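Local coordinates for esterase (uncultured bacterium pCosCE1, PDB 7ATL), which hydrolyses carboxylic esters as a family VIII carboxylesterase and also shows promiscuous acyltransferase activity, at residues K139-N152 with E248-S262. Sequence-based numbering, arbitrary orientation.
With EDO (1,2-ethanediol), chain F.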
ATOM      1  N   LYS A 139       9.971  10.239 -10.232  1.00 26.28           N
ATOM      2  CA  LYS A 139      10.113   9.790  -8.830  1.00 28.15           C
ATOM      3  C   LYS A 139       9.000   8.794  -8.492  1.00 27.21           C
ATOM      4  O   LYS A 139       7.872   8.943  -8.980  1.00 25.18           O
ATOM      5  CB  LYS A 139      10.123  11.025  -7.925  1.00 30.79           C
ATOM      6  CG  LYS A 139      11.210  12.043  -8.262  1.00 32.99           C
ATOM      7  CD  LYS A 139      12.629  11.488  -8.152  1.00 35.37           C
ATOM      8  CE  LYS A 139      13.657  12.229  -8.983  1.00 36.00           C
ATOM      9  NZ  LYS A 139      14.848  11.379  -9.188  1.00 36.83           N
ATOM     10  N   ASP A 140       9.318   7.800  -7.675  1.00 27.97           N
ATOM     11  CA  ASP A 140       8.361   6.731  -7.289  1.00 28.47           C
ATOM     12  C   ASP A 140       7.614   7.114  -6.011  1.00 27.09           C
ATOM     13  O   ASP A 140       6.706   6.357  -5.656  1.00 30.13           O
ATOM     14  CB  ASP A 140       9.079   5.386  -7.142  1.00 28.56           C
ATOM     15  CG  ASP A 140       9.471   4.721  -8.454  1.00 29.99           C
ATOM     16  OD1 ASP A 140       8.884   5.089  -9.524  1.00 27.97           O
ATOM     17  OD2 ASP A 140      10.335   3.784  -8.394  1.00 30.69           O
ATOM     18  N   GLY A 141       7.972   8.218  -5.346  1.00 26.33           N
ATOM     19  CA  GLY A 141       7.269   8.711  -4.143  1.00 27.10           C
ATOM     20  C   GLY A 141       8.007   8.465  -2.825  1.00 28.02           C
ATOM     21  O   GLY A 141       7.507   8.934  -1.789  1.00 26.44           O
ATOM     22  N   MET A 142       9.166   7.798  -2.806  1.00 31.22           N
ATOM     23  CA  MET A 142       9.843   7.408  -1.528  1.00 30.68           C
ATOM     24  C   MET A 142      11.237   8.033  -1.367  1.00 30.31           C
ATOM     25  O   MET A 142      11.817   7.905  -0.264  1.00 29.36           O
ATOM     26  CB  MET A 142       9.928   5.884  -1.442  1.00 30.68           C
ATOM     27  CG  MET A 142       8.543   5.269  -1.228  1.00 30.86           C
ATOM     28  SD  MET A 142       8.512   3.500  -1.565  1.00 30.74           S
ATOM     29  CE  MET A 142       8.518   3.532  -3.355  1.00 32.96           C
ATOM     30  N   GLU A 143      11.706   8.753  -2.388  1.00 30.05           N
ATOM     31  CA  GLU A 143      13.078   9.312  -2.495  1.00 29.24           C
ATOM     32  C   GLU A 143      13.031  10.837  -2.355  1.00 30.01           C
ATOM     33  O   GLU A 143      11.930  11.410  -2.409  1.00 31.17           O
ATOM     34  CB  GLU A 143      13.712   8.911  -3.831  1.00 30.23           C
ATOM     35  CG  GLU A 143      13.087   9.582  -5.054  1.00 27.96           C
ATOM     36  CD  GLU A 143      11.843   8.854  -5.533  1.00 28.06           C
ATOM     37  OE1 GLU A 143      12.005   7.917  -6.324  1.00 26.22           O
ATOM     38  OE2 GLU A 143      10.721   9.189  -5.064  1.00 27.53           O
ATOM     39  N   LEU A 144      14.189  11.484  -2.188  1.00 31.11           N
ATOM     40  CA  LEU A 144      14.261  12.967  -2.110  1.00 31.18           C
ATOM     41  C   LEU A 144      14.111  13.541  -3.523  1.00 28.00           C
ATOM     42  O   LEU A 144      14.571  12.916  -4.487  1.00 27.78           O
ATOM     43  CB  LEU A 144      15.578  13.396  -1.458  1.00 33.29           C
ATOM     44  CG  LEU A 144      15.785  12.966  -0.004  1.00 35.48           C
ATOM     45  CD1 LEU A 144      17.103  13.504   0.526  1.00 36.95           C
ATOM     46  CD2 LEU A 144      14.646  13.424   0.890  1.00 34.49           C
ATOM     47  N   SER A 145      13.446  14.681  -3.635  1.00 27.78           N
ATOM     48  CA  SER A 145      13.259  15.412  -4.906  1.00 28.59           C
ATOM     49  C   SER A 145      12.835  16.844  -4.607  1.00 29.29           C
ATOM     50  O   SER A 145      12.354  17.100  -3.487  1.00 30.28           O
ATOM     51  CB  SER A 145      12.252  14.730  -5.812  1.00 29.93           C
ATOM     52  OG  SER A 145      10.952  15.286  -5.678  1.00 28.52           O
ATOM     53  N   SER A 146      12.941  17.707  -5.618  1.00 31.03           N
ATOM     54  CA  SER A 146      12.552  19.135  -5.569  1.00 30.86           C
ATOM     55  C   SER A 146      11.200  19.311  -6.261  1.00 30.14           C
ATOM     56  O   SER A 146      10.785  20.454  -6.436  1.00 31.51           O
ATOM     57  CB  SER A 146      13.602  19.988  -6.216  1.00 32.58           C
ATOM     58  OG  SER A 146      13.696  19.683  -7.602  1.00 34.82           O
ATOM     59  N   LEU A 147      10.539  18.224  -6.641  1.00 29.01           N
ATOM     60  CA  LEU A 147       9.329  18.303  -7.493  1.00 27.54           C
ATOM     61  C   LEU A 147       8.085  18.502  -6.636  1.00 25.79           C
ATOM     62  O   LEU A 147       8.052  18.010  -5.486  1.00 22.86           O
ATOM     63  CB  LEU A 147       9.207  17.022  -8.308  1.00 27.89           C
ATOM     64  CG  LEU A 147      10.465  16.644  -9.079  1.00 30.26           C
ATOM     65  CD1 LEU A 147      10.247  15.333  -9.791  1.00 32.99           C
ATOM     66  CD2 LEU A 147      10.867  17.736 -10.066  1.00 30.46           C
ATOM     67  N   THR A 148       7.111  19.193  -7.229  1.00 24.07           N
ATOM     68  CA  THR A 148       5.669  19.066  -6.918  1.00 25.64           C
ATOM     69  C   THR A 148       5.164  17.777  -7.582  1.00 29.49           C
ATOM     70  O   THR A 148       5.857  17.248  -8.532  1.00 29.48           O
ATOM     71  CB  THR A 148       4.869  20.287  -7.390  1.00 25.28           C
ATOM     72  OG1 THR A 148       4.879  20.364  -8.823  1.00 21.87           O
ATOM     73  CG2 THR A 148       5.399  21.576  -6.790  1.00 24.82           C
ATOM     74  N   LEU A 149       4.020  17.280  -7.111  1.00 28.27           N
ATOM     75  CA  LEU A 149       3.304  16.129  -7.714  1.00 28.59           C
ATOM     76  C   LEU A 149       3.080  16.421  -9.198  1.00 27.53           C
ATOM     77  O   LEU A 149       3.373  15.574 -10.030  1.00 27.13           O
ATOM     78  CB  LEU A 149       1.961  15.961  -6.991  1.00 29.35           C
ATOM     79  CG  LEU A 149       1.064  14.840  -7.507  1.00 27.64           C
ATOM     80  CD1 LEU A 149       1.820  13.518  -7.530  1.00 26.48           C
ATOM     81  CD2 LEU A 149      -0.172  14.713  -6.634  1.00 27.72           C
ATOM     82  N   GLU A 150       2.541  17.598  -9.497  1.00 28.78           N
ATOM     83  CA  GLU A 150       2.216  17.993 -10.886  1.00 28.55           C
ATOM     84  C   GLU A 150       3.482  17.881 -11.737  1.00 26.62           C
ATOM     85  O   GLU A 150       3.377  17.348 -12.856  1.00 25.55           O
ATOM     86  CB  GLU A 150       1.633  19.406 -10.944  1.00 28.58           C
ATOM     87  CG  GLU A 150       1.229  19.767 -12.357  1.00 29.25           C
ATOM     88  CD  GLU A 150       0.423  21.035 -12.540  1.00 31.74           C
ATOM     89  OE1 GLU A 150       0.697  21.739 -13.534  1.00 31.60           O
ATOM     90  OE2 GLU A 150      -0.505  21.288 -11.723  1.00 33.85           O
ATOM     91  N   GLN A 151       4.619  18.383 -11.234  1.00 25.47           N
ATOM     92  CA  GLN A 151       5.902  18.411 -11.984  1.00 25.79           C
ATOM     93  C   GLN A 151       6.320  16.959 -12.235  1.00 23.72           C
ATOM     94  O   GLN A 151       6.694  16.645 -13.376  1.00 24.36           O
ATOM     95  CB  GLN A 151       6.984  19.213 -11.255  1.00 26.74           C
ATOM     96  CG  GLN A 151       6.836  20.724 -11.355  1.00 25.84           C
ATOM     97  CD  GLN A 151       7.664  21.414 -10.298  1.00 27.67           C
ATOM     98  OE1 GLN A 151       8.281  20.803  -9.433  1.00 29.47           O
ATOM     99  NE2 GLN A 151       7.682  22.725 -10.330  1.00 31.19           N
ATOM    100  N   ASN A 152       6.144  16.082 -11.251  1.00 22.32           N
ATOM    101  CA  ASN A 152       6.500  14.646 -11.403  1.00 22.06           C
ATOM    102  C   ASN A 152       5.589  13.949 -12.421  1.00 21.94           C
ATOM    103  O   ASN A 152       6.092  13.103 -13.194  1.00 21.20           O
ATOM    104  CB  ASN A 152       6.471  13.891 -10.079  1.00 21.49           C
ATOM    105  CG  ASN A 152       7.175  12.560 -10.203  1.00 21.22           C
ATOM    106  OD1 ASN A 152       8.237  12.493 -10.824  1.00 18.71           O
ATOM    107  ND2 ASN A 152       6.582  11.511  -9.634  1.00 22.69           N
ATOM    108  N   GLU A 248      14.831   3.296  -4.468  1.00 26.19           N
ATOM    109  CA  GLU A 248      15.491   4.440  -3.799  1.00 26.49           C
ATOM    110  C   GLU A 248      14.631   4.854  -2.610  1.00 25.47           C
ATOM    111  O   GLU A 248      13.521   5.345  -2.844  1.00 26.53           O
ATOM    112  CB  GLU A 248      15.655   5.610  -4.774  1.00 25.58           C
ATOM    113  CG  GLU A 248      16.661   6.614  -4.278  1.00 25.42           C
ATOM    114  CD  GLU A 248      16.928   7.854  -5.107  1.00 25.33           C
ATOM    115  OE1 GLU A 248      16.584   7.900  -6.320  1.00 24.32           O
ATOM    116  OE2 GLU A 248      17.484   8.782  -4.501  1.00 24.34           O
ATOM    117  N   LEU A 249      15.147   4.709  -1.393  1.00 25.36           N
ATOM    118  CA  LEU A 249      14.396   5.059  -0.166  1.00 25.42           C
ATOM    119  C   LEU A 249      15.089   6.207   0.556  1.00 25.90           C
ATOM    120  O   LEU A 249      16.325   6.201   0.647  1.00 26.44           O
ATOM    121  CB  LEU A 249      14.317   3.838   0.742  1.00 25.82           C
ATOM    122  CG  LEU A 249      13.499   2.679   0.191  1.00 26.42           C
ATOM    123  CD1 LEU A 249      13.616   1.447   1.109  1.00 27.52           C
ATOM    124  CD2 LEU A 249      12.057   3.107  -0.011  1.00 24.42           C
ATOM    125  N   ALA A 250      14.288   7.138   1.057  1.00 25.40           N
ATOM    126  CA  ALA A 250      14.740   8.304   1.825  1.00 24.54           C
ATOM    127  C   ALA A 250      13.838   8.434   3.046  1.00 25.34           C
ATOM    128  O   ALA A 250      12.845   9.157   3.034  1.00 25.92           O
ATOM    129  CB  ALA A 250      14.746   9.523   0.940  1.00 24.52           C
ATOM    130  N   PRO A 251      14.167   7.712   4.141  1.00 25.55           N
ATOM    131  CA  PRO A 251      13.389   7.781   5.381  1.00 26.15           C
ATOM    132  C   PRO A 251      13.162   9.182   5.973  1.00 25.78           C
ATOM    133  O   PRO A 251      12.214   9.326   6.704  1.00 28.04           O
ATOM    134  CB  PRO A 251      14.164   6.880   6.348  1.00 24.63           C
ATOM    135  CG  PRO A 251      14.842   5.909   5.410  1.00 25.34           C
ATOM    136  CD  PRO A 251      15.261   6.737   4.218  1.00 24.47           C
ATOM    137  N   SER A 252      13.944  10.188   5.604  1.00 26.58           N
ATOM    138  CA  SER A 252      13.710  11.586   6.063  1.00 27.89           C
ATOM    139  C   SER A 252      12.469  12.181   5.376  1.00 28.01           C
ATOM    140  O   SER A 252      11.896  13.121   5.944  1.00 29.13           O
ATOM    141  CB  SER A 252      14.928  12.456   5.861  1.00 26.66           C
ATOM    142  OG  SER A 252      15.166  12.707   4.483  1.00 28.36           O
ATOM    143  N   ARG A 253      12.076  11.681   4.197  1.00 26.61           N
ATOM    144  CA  ARG A 253      10.961  12.260   3.402  1.00 26.02           C
ATOM    145  C   ARG A 253       9.707  12.425   4.272  1.00 26.56           C
ATOM    146  O   ARG A 253       9.057  13.492   4.188  1.00 26.27           O
ATOM    147  CB  ARG A 253      10.669  11.368   2.196  1.00 26.66           C
ATOM    148  CG  ARG A 253       9.764  12.005   1.151  1.00 26.63           C
ATOM    149  CD  ARG A 253       9.458  11.030   0.036  1.00 27.35           C
ATOM    150  NE  ARG A 253       8.958  11.695  -1.153  1.00 26.36           N
ATOM    151  CZ  ARG A 253       7.718  12.137  -1.301  1.00 27.52           C
ATOM    152  NH1 ARG A 253       6.830  12.002  -0.322  1.00 25.62           N
ATOM    153  NH2 ARG A 253       7.377  12.710  -2.444  1.00 27.86           N
ATOM    154  N   ALA A 254       9.405  11.414   5.096  1.00 29.50           N
ATOM    155  CA  ALA A 254       8.256  11.355   6.039  1.00 28.64           C
ATOM    156  C   ALA A 254       8.209  12.582   6.969  1.00 28.74           C
ATOM    157  O   ALA A 254       7.136  12.825   7.555  1.00 28.22           O
ATOM    158  CB  ALA A 254       8.333  10.073   6.835  1.00 26.59           C
ATOM    159  N   LEU A 255       9.320  13.309   7.148  1.00 28.80           N
ATOM    160  CA  LEU A 255       9.410  14.450   8.108  1.00 30.90           C
ATOM    161  C   LEU A 255       9.293  15.784   7.380  1.00 30.09           C
ATOM    162  O   LEU A 255       9.167  16.791   8.068  1.00 32.14           O
ATOM    163  CB  LEU A 255      10.723  14.369   8.896  1.00 30.84           C
ATOM    164  CG  LEU A 255      10.910  13.076   9.702  1.00 30.42           C
ATOM    165  CD1 LEU A 255      12.301  12.995  10.304  1.00 31.41           C
ATOM    166  CD2 LEU A 255       9.850  12.944  10.784  1.00 29.56           C
ATOM    167  N   ASP A 256       9.282  15.759   6.049  1.00 29.91           N
ATOM    168  CA  ASP A 256       9.356  16.954   5.178  1.00 29.45           C
ATOM    169  C   ASP A 256       7.936  17.377   4.802  1.00 29.81           C
ATOM    170  O   ASP A 256       7.342  16.723   3.955  1.00 32.86           O
ATOM    171  CB  ASP A 256      10.193  16.641   3.938  1.00 29.02           C
ATOM    172  CG  ASP A 256      10.438  17.830   3.031  1.00 28.09           C
ATOM    173  OD1 ASP A 256       9.929  18.920   3.348  1.00 27.43           O
ATOM    174  OD2 ASP A 256      11.134  17.645   2.010  1.00 28.13           O
ATOM    175  N   ALA A 257       7.435  18.474   5.360  1.00 31.08           N
ATOM    176  CA  ALA A 257       6.084  19.007   5.058  1.00 33.15           C
ATOM    177  C   ALA A 257       6.004  19.469   3.589  1.00 32.41           C
ATOM    178  O   ALA A 257       4.875  19.708   3.109  1.00 32.23           O
ATOM    179  CB  ALA A 257       5.752  20.128   6.028  1.00 30.95           C
ATOM    180  N   GLN A 258       7.146  19.609   2.906  1.00 32.63           N
ATOM    181  CA  GLN A 258       7.225  20.152   1.517  1.00 38.26           C
ATOM    182  C   GLN A 258       7.255  19.003   0.503  1.00 33.98           C
ATOM    183  O   GLN A 258       7.013  19.264  -0.678  1.00 34.47           O
ATOM    184  CB  GLN A 258       8.483  21.000   1.253  1.00 44.06           C
ATOM    185  CG  GLN A 258       8.701  22.203   2.172  1.00 48.21           C
ATOM    186  CD  GLN A 258       7.429  22.916   2.558  1.00 51.02           C
ATOM    187  OE1 GLN A 258       7.152  23.157   3.741  1.00 59.30           O
ATOM    188  NE2 GLN A 258       6.637  23.252   1.558  1.00 46.47           N
ATOM    189  N   ALA A 259       7.570  17.783   0.925  1.00 30.35           N
ATOM    190  CA  ALA A 259       7.662  16.630   0.004  1.00 31.36           C
ATOM    191  C   ALA A 259       6.297  16.417  -0.667  1.00 30.52           C
ATOM    192  O   ALA A 259       5.271  16.443   0.053  1.00 30.08           O
ATOM    193  CB  ALA A 259       8.125  15.411   0.760  1.00 32.27           C
ATOM    194  N   TYR A 260       6.266  16.232  -1.990  1.00 27.31           N
ATOM    195  CA  TYR A 260       4.983  16.087  -2.731  1.00 28.22           C
ATOM    196  C   TYR A 260       4.238  14.856  -2.207  1.00 27.60           C
ATOM    197  O   TYR A 260       4.836  13.823  -1.856  1.00 25.31           O
ATOM    198  CB  TYR A 260       5.159  16.095  -4.260  1.00 27.71           C
ATOM    199  CG  TYR A 260       5.710  14.835  -4.866  1.00 25.45           C
ATOM    200  CD1 TYR A 260       4.882  13.771  -5.142  1.00 25.04           C
ATOM    201  CD2 TYR A 260       7.054  14.701  -5.168  1.00 25.62           C
ATOM    202  CE1 TYR A 260       5.372  12.602  -5.699  1.00 24.82           C
ATOM    203  CE2 TYR A 260       7.565  13.533  -5.712  1.00 25.48           C
ATOM    204  CZ  TYR A 260       6.716  12.477  -5.991  1.00 25.00           C
ATOM    205  OH  TYR A 260       7.169  11.305  -6.538  1.00 25.83           O
ATOM    206  N   PRO A 261       2.899  14.987  -2.063  1.00 26.13           N
ATOM    207  CA  PRO A 261       2.057  13.889  -1.603  1.00 26.23           C
ATOM    208  C   PRO A 261       1.996  12.761  -2.634  1.00 25.18           C
ATOM    209  O   PRO A 261       1.422  12.976  -3.659  1.00 24.47           O
ATOM    210  CB  PRO A 261       0.685  14.545  -1.429  1.00 27.76           C
ATOM    211  CG  PRO A 261       0.710  15.729  -2.365  1.00 28.43           C
ATOM    212  CD  PRO A 261       2.136  16.225  -2.274  1.00 27.46           C
ATOM    213  N   SER A 262       2.661  11.638  -2.352  1.00 24.26           N
ATOM    214  CA  SER A 262       2.620  10.410  -3.186  1.00 23.65           C
ATOM    215  C   SER A 262       1.460   9.550  -2.700  1.00 22.24           C
ATOM    216  O   SER A 262       1.582   8.946  -1.640  1.00 21.56           O
ATOM    217  CB  SER A 262       3.923   9.637  -3.149  1.00 23.57           C
ATOM    218  OG  SER A 262       3.750   8.332  -3.687  1.00 24.07           O
TER
HETATM  219  C1  EDO F 405      15.693   9.575 -11.735  0.50 21.72           C
HETATM  220  O1  EDO F 405      14.394   9.585 -11.120  0.50 19.75           O
HETATM  221  C2  EDO F 405      16.405   8.272 -11.671  0.50 21.69           C
HETATM  222  O2  EDO F 405      17.718   8.277 -12.176  0.50 22.83           O
HETATM  223  O   HOH W   1       5.448   9.733  -7.393  1.00 23.50           O
HETATM  224  O   HOH W   2      12.398   4.008  -6.451  1.00 19.18           O
HETATM  225  O   HOH W   3      11.594   5.687  -4.616  1.00 24.78           O
HETATM  226  O   HOH W   4      10.354  14.098  -3.154  1.00 26.41           O
HETATM  227  O   HOH W   5      16.831   9.864  -2.193  1.00 19.43           O
HETATM  228  O   HOH W   6       9.068  16.778  -3.296  1.00 24.51           O
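Met142 O accepts a hydrogen bond from Ala250 N at 2.9 Å. Arg253 NE donates to Glu143 O at 3.2 Å, with that oxygen in the guanidinium plane. The extended Arg253 chain grips Tyr260 O with both NH1 and NH2, the NH2 bond being 2.8 Å long. Gly141 O lies over one face of the guanidinium and Ala259 CB over the other. NH2 lies over the centre of the Tyr260 ring, 3.3 Å above its plane.

Tyr260 buries the most surface of any residue here. Its CB points toward residues 139-152, and CG between the backbone N and carbonyl carbon (chi1 75°) sets the ring beside Leu147 O and Leu149. Leu149 CD1 packs on Tyr260 CD1 at 3.9 Å, and Ser145 OG lies at the ring edge. Water 1 links Tyr260 OH to Lys139 O. Asn152 pairs with the Lys139 backbone through OD1 and ND2, fixing the chain beside that hydroxyl.

Glu143 bends back on its own loop. OE1 accepts from Asp140 N, and OE2 accepts from Gly141 N on its syn side. Its CB rests 3.6 Å from Glu248 CD. The two carboxylates are nearly perpendicular, and Arg124 forms salt bridges with both, which probably offsets their like charges. Water 3 joins Glu143 OE1, weakly, to Glu248 O.

Leu144 CG meets Ala250 CB at 3.7 Å, and Met142 lies alongside Leu249. Thr148 and Gln151 form a capping box at the start of helix 149-157. The contact ties this helix start and its preceding loop to the segment leaving strand 246-249. In this serine beta-lactamase-like fold, Asp140 touches Tyr123 of a probable SxxK-type site.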